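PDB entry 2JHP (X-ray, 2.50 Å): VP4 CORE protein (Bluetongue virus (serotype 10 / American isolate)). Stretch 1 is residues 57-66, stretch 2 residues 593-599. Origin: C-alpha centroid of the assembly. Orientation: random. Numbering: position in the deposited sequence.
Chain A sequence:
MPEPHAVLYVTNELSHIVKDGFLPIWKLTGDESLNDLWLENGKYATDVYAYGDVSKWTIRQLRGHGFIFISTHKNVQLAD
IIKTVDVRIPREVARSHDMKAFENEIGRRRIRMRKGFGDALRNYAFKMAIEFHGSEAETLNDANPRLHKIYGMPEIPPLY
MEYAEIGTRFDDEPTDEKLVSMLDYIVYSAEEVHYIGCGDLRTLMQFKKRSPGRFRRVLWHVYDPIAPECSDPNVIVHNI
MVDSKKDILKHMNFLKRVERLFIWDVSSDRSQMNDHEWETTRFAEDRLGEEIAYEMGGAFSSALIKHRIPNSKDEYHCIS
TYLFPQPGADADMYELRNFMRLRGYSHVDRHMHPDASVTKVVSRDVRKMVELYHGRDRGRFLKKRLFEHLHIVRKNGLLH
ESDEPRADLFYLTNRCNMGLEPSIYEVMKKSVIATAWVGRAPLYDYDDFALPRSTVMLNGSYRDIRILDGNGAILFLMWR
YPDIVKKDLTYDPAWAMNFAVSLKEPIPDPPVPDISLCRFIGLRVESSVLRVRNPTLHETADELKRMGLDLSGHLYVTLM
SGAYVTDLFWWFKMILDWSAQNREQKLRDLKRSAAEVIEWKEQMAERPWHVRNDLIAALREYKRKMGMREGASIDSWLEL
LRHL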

# COMPACT_ATOMS: atom_id res chain seq x y z
N TRP A 57 31.03 5.76 4.87
CA TRP A 57 29.76 6.46 4.63
C TRP A 57 28.58 5.85 5.40
O TRP A 57 28.49 4.62 5.54
CB TRP A 57 29.45 6.51 3.13
CG TRP A 57 30.58 7.11 2.31
CD1 TRP A 57 31.30 6.47 1.34
CD2 TRP A 57 31.11 8.44 2.40
NE1 TRP A 57 32.24 7.33 0.81
CE2 TRP A 57 32.15 8.54 1.45
CE3 TRP A 57 30.80 9.55 3.20
CZ2 TRP A 57 32.88 9.72 1.27
CZ3 TRP A 57 31.53 10.72 3.02
CH2 TRP A 57 32.56 10.79 2.06
N THR A 58 27.70 6.71 5.92
CA THR A 58 26.51 6.24 6.64
C THR A 58 25.42 5.77 5.67
O THR A 58 25.36 6.19 4.50
CB THR A 58 25.91 7.31 7.57
OG1 THR A 58 25.34 8.37 6.79
CG2 THR A 58 26.95 7.87 8.56
N ILE A 59 24.55 4.89 6.16
CA ILE A 59 23.44 4.35 5.39
C ILE A 59 22.58 5.44 4.71
O ILE A 59 22.37 5.39 3.49
CB ILE A 59 22.59 3.34 6.24
CG1 ILE A 59 21.32 2.93 5.50
CG2 ILE A 59 22.21 3.92 7.59
CD1 ILE A 59 21.58 2.08 4.34
N ARG A 60 22.12 6.41 5.49
CA ARG A 60 21.32 7.52 5.01
C ARG A 60 22.04 8.38 3.98
O ARG A 60 21.39 8.94 3.08
CB ARG A 60 20.90 8.42 6.18
CG ARG A 60 19.80 7.84 7.06
CD ARG A 60 19.45 8.84 8.11
NE ARG A 60 18.56 9.88 7.61
CZ ARG A 60 18.65 11.17 7.93
NH1 ARG A 60 19.62 11.60 8.72
NH2 ARG A 60 17.77 12.03 7.43
N GLN A 61 23.36 8.51 4.13
CA GLN A 61 24.17 9.22 3.15
C GLN A 61 24.12 8.46 1.85
O GLN A 61 23.80 9.04 0.80
CB GLN A 61 25.61 9.40 3.63
CG GLN A 61 25.76 10.53 4.60
CD GLN A 61 27.22 10.80 5.01
OE1 GLN A 61 27.98 9.87 5.32
NE2 GLN A 61 27.59 12.08 5.03
N LEU A 62 24.39 7.15 1.91
CA LEU A 62 24.37 6.31 0.71
C LEU A 62 22.97 6.20 0.10
O LEU A 62 22.83 6.18 -1.12
CB LEU A 62 24.99 4.93 0.98
CG LEU A 62 26.52 4.90 1.16
CD1 LEU A 62 27.04 3.49 1.42
CD2 LEU A 62 27.25 5.51 -0.04
N ARG A 63 21.94 6.16 0.94
CA ARG A 63 20.56 6.14 0.42
C ARG A 63 20.18 7.44 -0.29
O ARG A 63 19.44 7.42 -1.28
CB ARG A 63 19.56 5.81 1.52
CG ARG A 63 19.53 4.35 1.93
CD ARG A 63 19.10 3.42 0.85
NE ARG A 63 18.75 2.13 1.43
CZ ARG A 63 18.85 0.96 0.80
NH1 ARG A 63 19.31 0.89 -0.45
NH2 ARG A 63 18.50 -0.17 1.42
N GLY A 64 20.70 8.55 0.21
CA GLY A 64 20.49 9.86 -0.41
C GLY A 64 21.14 9.90 -1.78
O GLY A 64 20.73 10.67 -2.65
N HIS A 65 22.17 9.07 -1.95
CA HIS A 65 22.84 8.90 -3.23
C HIS A 65 22.12 7.94 -4.17
O HIS A 65 22.45 7.87 -5.36
CB HIS A 65 24.27 8.42 -3.00
CG HIS A 65 25.23 9.52 -2.71
ND1 HIS A 65 25.70 10.38 -3.68
CD2 HIS A 65 25.79 9.93 -1.55
CE1 HIS A 65 26.51 11.26 -3.13
NE2 HIS A 65 26.59 11.01 -1.84
N GLY A 66 21.14 7.20 -3.65
CA GLY A 66 20.45 6.18 -4.41
C GLY A 66 21.09 4.79 -4.40
O GLY A 66 20.83 4.00 -5.30
N SER A 593 20.87 17.59 16.23
CA SER A 593 19.65 17.31 15.49
C SER A 593 19.69 15.87 14.98
O SER A 593 18.69 15.38 14.44
CB SER A 593 19.48 18.28 14.31
OG SER A 593 19.13 19.58 14.78
N ALA A 594 20.83 15.21 15.17
CA ALA A 594 21.06 13.86 14.63
C ALA A 594 20.84 13.84 13.12
O ALA A 594 20.25 12.91 12.57
CB ALA A 594 20.17 12.81 15.34
N ALA A 595 21.33 14.88 12.46
CA ALA A 595 21.15 15.06 11.02
C ALA A 595 22.47 14.96 10.30
O ALA A 595 23.50 15.32 10.82
CB ALA A 595 20.52 16.42 10.74
N GLU A 596 22.42 14.46 9.07
CA GLU A 596 23.58 14.40 8.19
C GLU A 596 23.26 15.03 6.85
O GLU A 596 22.12 15.40 6.58
CB GLU A 596 24.11 12.97 8.04
CG GLU A 596 23.04 11.90 7.98
CD GLU A 596 23.48 10.61 8.64
OE1 GLU A 596 24.69 10.47 8.91
OE2 GLU A 596 22.62 9.73 8.88
N VAL A 597 24.31 15.13 6.03
CA VAL A 597 24.32 15.96 4.84
C VAL A 597 25.22 15.30 3.76
O VAL A 597 25.93 14.34 4.05
CB VAL A 597 24.83 17.39 5.23
CG1 VAL A 597 26.32 17.35 5.61
CG2 VAL A 597 24.54 18.42 4.15
N ILE A 598 25.16 15.81 2.53
CA ILE A 598 26.19 15.50 1.52
C ILE A 598 26.72 16.75 0.79
O ILE A 598 26.92 16.72 -0.42
CB ILE A 598 25.72 14.50 0.44
CG1 ILE A 598 24.66 13.53 0.97
CG2 ILE A 598 26.93 13.76 -0.15
CD1 ILE A 598 23.74 13.03 -0.15
N GLU A 599 26.93 17.85 1.52
CA GLU A 599 27.58 19.05 0.96
C GLU A 599 27.89 20.11 2.01
O GLU A 599 27.04 20.48 2.82
CB GLU A 599 26.80 19.66 -0.22
CG GLU A 599 25.29 19.87 -0.02
CD GLU A 599 24.53 20.04 -1.33
OE1 GLU A 599 25.13 19.86 -2.41
OE2 GLU A 599 23.31 20.36 -1.29

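Residues 57-66 carry a short helix, whereas residues 593-599 form no regular helix or strand and lie across one side of it. More than 530 residues of sequence separate any two that touch, so this is a tertiary contact within one chain. The backbones come nearest at Gln61 and Ile598, whose CA atoms are 6.8 Å apart, and 392 Å² is buried over both sides. CA-to-CB vectors alternate along the second stretch: Glu596 and Ile598 point toward the helix, while Ala595 and Val597 point away. The two that point inward also have the most surface covered.

Glu596 has the larger share, 97 Å², and its carboxylate reaches the start of the helix. OE2 lies a rather long 3.5 Å from Arg60 NH1, a salt bridge, and 3.4 Å from Arg60 CD, so the carboxylate packs against the aliphatic part of that side chain as well as pairing with its charge. OE1 lies 3.1 Å from Thr58 OG1, close enough for a weak hydrogen bond; however, the hydroxyl also has Gln61 OE1 at 3.4 Å, and the geometry does not settle which acceptor takes its proton. Thr58 is the N-cap residue, and its OG1 accepts a weak capping bond from Gln61 N at 3.3 Å. The carboxylate therefore meets the cap itself.

Gln61 ties this cluster to the backbone of the second stretch. Its CA-to-CB bond points sideways, but the end of the side chain, with chi1 m and chi2 t, comes nearer. NE2 donates to Val597 O at 3.0 Å with an N-H...O angle of 169°, a nearly linear bond that uses a main-chain carbonyl, so Val597 takes part although its CA-to-CB bond points away. The other end of the amide is also engaged: Thr58 N donates to Gln61 OE1 at 3.2 Å and 172°. One side chain thus braces the helix start and holds the backbone of the second stretch at Val597 O.

Ile598, with 75 Å² covered, makes the apolar half of the contact near the end of the helix. Its CD1 sits 4.2 Å from the centroid of the His65 ring, 28° off the ring normal, which places the methyl over one face in a CH-pi contact. CG2 comes within 3.2 Å of His65 NE2, a tight approach. CD1 also lies 4.1 Å from Gln61 O and 4.4 Å from Gly64 C. Gly64 leaves room here: an ideal CB would point toward the second stretch and lie just 3.4 Å from Ile598 CD1.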